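Local structure of BauA (Acinetobacter baumannii, 6HCP) at residues 329-335 / 390-396; 337-341 / 406-410. The protein takes up iron across the outer membrane as a TonB-dependent transporter for the ferric complex of the siderophore preacinetobactin. The contacts are given in a common frame with arbitrary orientation. Numbering follows the deposited sequence.

Both contacts lie on one long strand of the beta-barrel, 331-358, and both join its early part to the chain between strands 361-381 and 412-431. Their centres are about 22 Å apart. Along the sequence the segments alternate: 329-335, 337-341, 390-396, 406-410, so the two connections cross rather than nest. Contact 1 is strand pairing, in which short strand 391-394 joins the sheet. In contact 2 an irregular piece of the same loop packs on the strand where 361-381 already pairs with it. The excursion is thus fastened twice, first to the strand's beginning and then beside the barrel wall. Such long connections are extracellular in TonB-dependent receptors, consistent with these contacts shaping the outer end of the barrel.

Contact 1 of 2, residues 329-335 / 390-396; sequences TGTLSST and PVITNIY
Gly330 enters the pairing with a positive phi (phi/psi 110°/7°), and a side chain could not fit here: an ideal CB would lie 2.7 Å from both Tyr396 CD2 and Asn394 OD1. Strand 331-335 follows it and pairs with strand 391-394 in an antiparallel ladder, with segment axes 4.4 Å apart at closest approach and directed 152° from each other. The register sets Thr331 against Asn394 and Ser333 against Ile392 as non-hydrogen-bonded pairs. Alternating with these, Leu332-Thr393 and Ser334-Val391 are hydrogen-bonded pairs, each with CA atoms 5.1 Å apart. Leu332 N to Thr393 O and Thr393 N to Leu332 O both measure 2.8 Å; Ser334 N to Val391 O and Val391 N to Ser334 O both measure 2.9 Å. Beyond the last bridge, one more backbone bond follows, Ile395 N to Gly330 O (2.9 Å).

Asn394, chi1 t, works in both directions: its ND2 donates to Thr329 O at 3.0 Å, while its OD1 accepts from Tyr396 N at 2.9 Å in an Asx turn at the last residue of the strand. One water joins Thr331 OG1 (2.7 Å) to Asn394 ND2 (2.8 Å). On the other face, a second links Ser334 OG (2.7 Å), Val391 O and Thr393 OG1 (both 2.8 Å); there Leu332 CB also meets Ile395 CG2 at 4.1 Å.

This is a loop strand recruited to the barrel sheet. Strand 320-325 pairs with 331-358 too, through backbone bonds such as Ser333 with Thr324, while Tyr396 OH bonds Lys268 O and its side chain packs on Pro398 of a second subunit.

Contact 2 of 2, residues 337-341 / 406-410; sequences GQLAF and PEFTP. With EDO (1,2-ethanediol), chain Q.
On the wall of the transmembrane beta-barrel, the extended strand 337-341 carries a loop piece, 406-410, that has no regular secondary structure and forms no beta ladder with it. Phe341 meets the plug residue Phe127, so by strand alternation Gln338 and Ala340, which point toward the loop, belong to the outer face.

Gln338 has the most surface covered, 113 Å². With chi1 m and chi2 t its chain extends so that the amide reaches loop backbone at both ends: NE2 donates to Glu407 O at 2.8 Å with a nearly straight angle of 171°, and OE1 accepts a weak bond from Thr409 N at 3.4 Å. NE2 has a second partner in Asn318 OD1 of strand 302-318.

Phe408 follows with 57 Å². With chi1 t its ring reaches obliquely toward the strand, and CZ comes edge-on to Leu339 O at 3.7 Å and to Ala340 CB at 4.0 Å. Pro410, with 42 Å², lies nearest Gln338 in register, their CA atoms 6.1 Å apart; its CG stands 4.3 Å from Ala340 CB and its CD 3.7 Å from Gln338 OE1. The small alanine therefore touches both rings, and Pro410 also packs on Tyr379 of strand 361-381.

Beside the glutamine, 1,2-ethanediol, probably from the crystallisation liquor, shares its acceptor: the diol O1 donates to Glu407 O at 2.8 Å.

Contact 1 of 2, residues 329-335 / 390-396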
loop_
_atom_site.group_PDB
_atom_site.type_symbol
_atom_site.label_atom_id
_atom_site.label_comp_id
_atom_site.label_asym_id
_atom_site.label_seq_id
_atom_site.Cartn_x
_atom_site.Cartn_y
_atom_site.Cartn_z
ATOM N N THR A 329 13.612 -22.462 13.433
ATOM C CA THR A 329 12.542 -22.711 12.460
ATOM C C THR A 329 11.283 -21.914 12.829
ATOM O O THR A 329 10.312 -21.911 12.067
ATOM C CB THR A 329 12.181 -24.200 12.353
ATOM O OG1 THR A 329 11.660 -24.625 13.617
ATOM C CG2 THR A 329 13.348 -25.076 11.956
ATOM N N GLY A 330 11.222 -21.401 14.063
ATOM C CA GLY A 330 10.103 -20.587 14.514
ATOM C C GLY A 330 9.210 -21.264 15.542
ATOM O O GLY A 330 8.200 -20.691 15.943
ATOM N N THR A 331 9.605 -22.443 16.029
ATOM C CA THR A 331 8.823 -23.150 17.045
ATOM C C THR A 331 8.634 -22.256 18.285
ATOM O O THR A 331 9.582 -21.653 18.781
ATOM C CB THR A 331 9.474 -24.486 17.423
ATOM O OG1 THR A 331 9.712 -25.214 16.211
ATOM C CG2 THR A 331 8.597 -25.285 18.369
ATOM N N LEU A 332 7.392 -22.179 18.751
ATOM C CA LEU A 332 6.984 -21.367 19.894
ATOM C C LEU A 332 6.263 -22.255 20.913
ATOM O O LEU A 332 5.365 -23.005 20.574
ATOM C CB LEU A 332 6.069 -20.232 19.429
ATOM C CG LEU A 332 5.725 -19.183 20.484
ATOM C CD1 LEU A 332 6.932 -18.317 20.782
ATOM C CD2 LEU A 332 4.551 -18.320 20.052
ATOM N N SER A 333 6.703 -22.168 22.168
ATOM C CA SER A 333 6.110 -22.890 23.285
ATOM C C SER A 333 5.517 -21.866 24.254
ATOM O O SER A 333 6.257 -21.049 24.813
ATOM C CB SER A 333 7.157 -23.760 23.964
ATOM O OG SER A 333 6.591 -24.444 25.067
ATOM N N SER A 334 4.194 -21.904 24.426
ATOM C CA SER A 334 3.495 -20.926 25.226
ATOM C C SER A 334 2.874 -21.609 26.452
ATOM O O SER A 334 1.976 -22.442 26.351
ATOM C CB SER A 334 2.466 -20.160 24.404
ATOM O OG SER A 334 3.059 -19.525 23.269
ATOM N N THR A 335 3.215 -21.095 27.629
ATOM C CA THR A 335 2.522 -21.467 28.853
ATOM C C THR A 335 1.363 -20.492 29.066
ATOM O O THR A 335 1.469 -19.314 28.752
ATOM C CB THR A 335 3.495 -21.446 30.041
ATOM O OG1 THR A 335 3.872 -20.081 30.187
ATOM C CG2 THR A 335 4.737 -22.279 29.821
ATOM N N PRO A 390 2.190 -26.792 27.796
ATOM C CA PRO A 390 2.399 -25.640 26.924
ATOM C C PRO A 390 1.782 -25.890 25.542
ATOM O O PRO A 390 1.662 -27.033 25.105
ATOM C CB PRO A 390 3.921 -25.493 26.862
ATOM C CG PRO A 390 4.457 -26.863 27.212
ATOM C CD PRO A 390 3.441 -27.474 28.153
ATOM N N VAL A 391 1.285 -24.818 24.927
ATOM C CA VAL A 391 0.762 -24.847 23.578
ATOM C C VAL A 391 1.925 -24.626 22.612
ATOM O O VAL A 391 2.682 -23.659 22.742
ATOM C CB VAL A 391 -0.338 -23.784 23.407
ATOM C CG1 VAL A 391 -0.901 -23.789 21.994
ATOM C CG2 VAL A 391 -1.451 -23.974 24.435
ATOM N N ILE A 392 2.071 -25.541 21.642
ATOM C CA ILE A 392 3.188 -25.515 20.712
ATOM C C ILE A 392 2.676 -25.004 19.370
ATOM O O ILE A 392 1.731 -25.568 18.826
ATOM C CB ILE A 392 3.851 -26.895 20.547
ATOM C CG1 ILE A 392 4.229 -27.535 21.885
ATOM C CG2 ILE A 392 5.047 -26.803 19.606
ATOM C CD1 ILE A 392 5.188 -26.723 22.713
ATOM N N THR A 393 3.237 -23.881 18.914
ATOM C CA THR A 393 2.873 -23.299 17.634
ATOM C C THR A 393 4.164 -23.001 16.874
ATOM O O THR A 393 5.281 -23.372 17.310
ATOM C CB THR A 393 2.003 -22.045 17.796
ATOM O OG1 THR A 393 2.746 -21.035 18.494
ATOM C CG2 THR A 393 0.715 -22.311 18.536
ATOM N N ASN A 394 4.030 -22.265 15.779
ATOM C CA ASN A 394 5.187 -21.744 15.061
ATOM C C ASN A 394 4.892 -20.279 14.729
ATOM O O ASN A 394 3.788 -19.969 14.273
ATOM C CB ASN A 394 5.485 -22.611 13.826
ATOM C CG ASN A 394 6.725 -22.186 13.082
ATOM O OD1 ASN A 394 6.790 -21.088 12.519
ATOM N ND2 ASN A 394 7.752 -23.024 13.121
ATOM N N ILE A 395 5.874 -19.392 14.926
ATOM C CA ILE A 395 5.626 -17.958 14.769
ATOM C C ILE A 395 5.268 -17.617 13.315
ATOM O O ILE A 395 4.679 -16.566 13.079
ATOM C CB ILE A 395 6.800 -17.084 15.249
ATOM C CG1 ILE A 395 8.039 -17.234 14.367
ATOM C CG2 ILE A 395 7.107 -17.368 16.716
ATOM C CD1 ILE A 395 9.179 -16.329 14.759
ATOM N N TYR A 396 5.698 -18.441 12.361
ATOM C CA TYR A 396 5.423 -18.164 10.964
ATOM C C TYR A 396 4.139 -18.847 10.476
ATOM O O TYR A 396 3.791 -18.699 9.302
ATOM C CB TYR A 396 6.610 -18.598 10.105
ATOM C CG TYR A 396 7.913 -17.945 10.492
ATOM C CD1 TYR A 396 8.093 -16.581 10.352
ATOM C CD2 TYR A 396 8.944 -18.684 11.038
ATOM C CE1 TYR A 396 9.257 -15.962 10.767
ATOM C CE2 TYR A 396 10.139 -18.086 11.412
ATOM C CZ TYR A 396 10.284 -16.719 11.305
ATOM O OH TYR A 396 11.469 -16.129 11.656
HETATM O O HOH W 1 7.678 -25.468 14.486
HETATM O O HOH W 2 2.912 -21.306 21.266
#

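Contact 2 of 2, residues 337-341 / 406-410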
loop_
_atom_site.group_PDB
_atom_site.type_symbol
_atom_site.label_atom_id
_atom_site.label_comp_id
_atom_site.label_asym_id
_atom_site.label_seq_id
_atom_site.Cartn_x
_atom_site.Cartn_y
_atom_site.Cartn_z
ATOM N N GLY A 337 -1.650 -18.669 31.583
ATOM C CA GLY A 337 -1.824 -18.139 32.940
ATOM C C GLY A 337 -3.016 -17.211 33.037
ATOM O O GLY A 337 -3.574 -16.770 32.025
ATOM N N GLN A 338 -3.475 -16.985 34.268
ATOM C CA GLN A 338 -4.566 -16.071 34.552
ATOM C C GLN A 338 -4.154 -15.178 35.724
ATOM O O GLN A 338 -3.532 -15.641 36.683
ATOM C CB GLN A 338 -5.847 -16.838 34.879
ATOM C CG GLN A 338 -6.316 -17.738 33.744
ATOM C CD GLN A 338 -7.623 -18.442 34.049
ATOM O OE1 GLN A 338 -8.133 -18.408 35.171
ATOM N NE2 GLN A 338 -8.274 -18.918 32.998
ATOM N N LEU A 339 -4.531 -13.905 35.637
ATOM C CA LEU A 339 -4.256 -12.936 36.685
ATOM C C LEU A 339 -5.443 -11.993 36.796
ATOM O O LEU A 339 -6.025 -11.581 35.798
ATOM C CB LEU A 339 -2.973 -12.169 36.339
ATOM C CG LEU A 339 -2.620 -11.005 37.276
ATOM C CD1 LEU A 339 -2.384 -11.494 38.697
ATOM C CD2 LEU A 339 -1.390 -10.268 36.766
ATOM N N ALA A 340 -5.813 -11.658 38.030
ATOM C CA ALA A 340 -6.746 -10.577 38.260
ATOM C C ALA A 340 -6.293 -9.843 39.511
ATOM O O ALA A 340 -5.686 -10.461 40.402
ATOM C CB ALA A 340 -8.176 -11.061 38.399
ATOM N N PHE A 341 -6.492 -8.526 39.510
ATOM C CA PHE A 341 -6.297 -7.778 40.743
ATOM C C PHE A 341 -7.288 -6.619 40.783
ATOM O O PHE A 341 -7.761 -6.106 39.759
ATOM C CB PHE A 341 -4.827 -7.375 40.914
ATOM C CG PHE A 341 -4.293 -6.397 39.893
ATOM C CD1 PHE A 341 -4.537 -5.039 40.001
ATOM C CD2 PHE A 341 -3.539 -6.854 38.826
ATOM C CE1 PHE A 341 -4.054 -4.146 39.048
ATOM C CE2 PHE A 341 -3.033 -5.967 37.889
ATOM C CZ PHE A 341 -3.293 -4.622 37.997
ATOM N N PRO A 406 -9.475 -21.363 28.300
ATOM C CA PRO A 406 -9.809 -21.790 29.655
ATOM C C PRO A 406 -10.835 -20.835 30.266
ATOM O O PRO A 406 -10.840 -19.634 29.990
ATOM C CB PRO A 406 -8.481 -21.787 30.425
ATOM C CG PRO A 406 -7.492 -21.032 29.547
ATOM C CD PRO A 406 -8.064 -20.983 28.146
ATOM N N GLU A 407 -11.745 -21.393 31.064
ATOM C CA GLU A 407 -12.646 -20.596 31.838
ATOM C C GLU A 407 -11.824 -19.730 32.807
ATOM O O GLU A 407 -10.786 -20.161 33.288
ATOM C CB GLU A 407 -13.605 -21.507 32.606
ATOM C CG GLU A 407 -14.960 -20.875 32.817
ATOM C CD GLU A 407 -15.789 -21.590 33.867
ATOM O OE1 GLU A 407 -15.638 -22.824 33.982
ATOM O OE2 GLU A 407 -16.503 -20.901 34.627
ATOM N N PHE A 408 -12.363 -18.569 33.164
ATOM C CA PHE A 408 -11.633 -17.608 33.977
ATOM C C PHE A 408 -12.107 -17.703 35.428
ATOM O O PHE A 408 -13.107 -17.099 35.782
ATOM C CB PHE A 408 -11.795 -16.207 33.397
ATOM C CG PHE A 408 -10.900 -15.174 34.034
ATOM C CD1 PHE A 408 -9.536 -15.176 33.788
ATOM C CD2 PHE A 408 -11.419 -14.220 34.896
ATOM C CE1 PHE A 408 -8.706 -14.254 34.413
ATOM C CE2 PHE A 408 -10.585 -13.311 35.533
ATOM C CZ PHE A 408 -9.237 -13.311 35.265
ATOM N N THR A 409 -11.322 -18.389 36.268
ATOM C CA THR A 409 -11.645 -18.596 37.694
ATOM C C THR A 409 -10.386 -18.519 38.559
ATOM O O THR A 409 -10.100 -19.428 39.334
ATOM C CB THR A 409 -12.277 -19.984 37.908
ATOM O OG1 THR A 409 -11.329 -20.945 37.426
ATOM C CG2 THR A 409 -13.601 -20.141 37.199
ATOM N N PRO A 410 -9.528 -17.486 38.428
ATOM C CA PRO A 410 -8.273 -17.474 39.183
ATOM C C PRO A 410 -8.553 -17.376 40.686
ATOM O O PRO A 410 -9.410 -16.605 41.096
ATOM C CB PRO A 410 -7.573 -16.221 38.645
ATOM C CG PRO A 410 -8.725 -15.312 38.271
ATOM C CD PRO A 410 -9.753 -16.254 37.659
HETATM C C1 EDO Q . -9.596 -23.145 34.795
HETATM O O1 EDO Q . -10.824 -22.428 34.866
HETATM C C2 EDO Q . -9.870 -24.638 34.782
HETATM O O2 EDO Q . -10.020 -25.067 33.427
#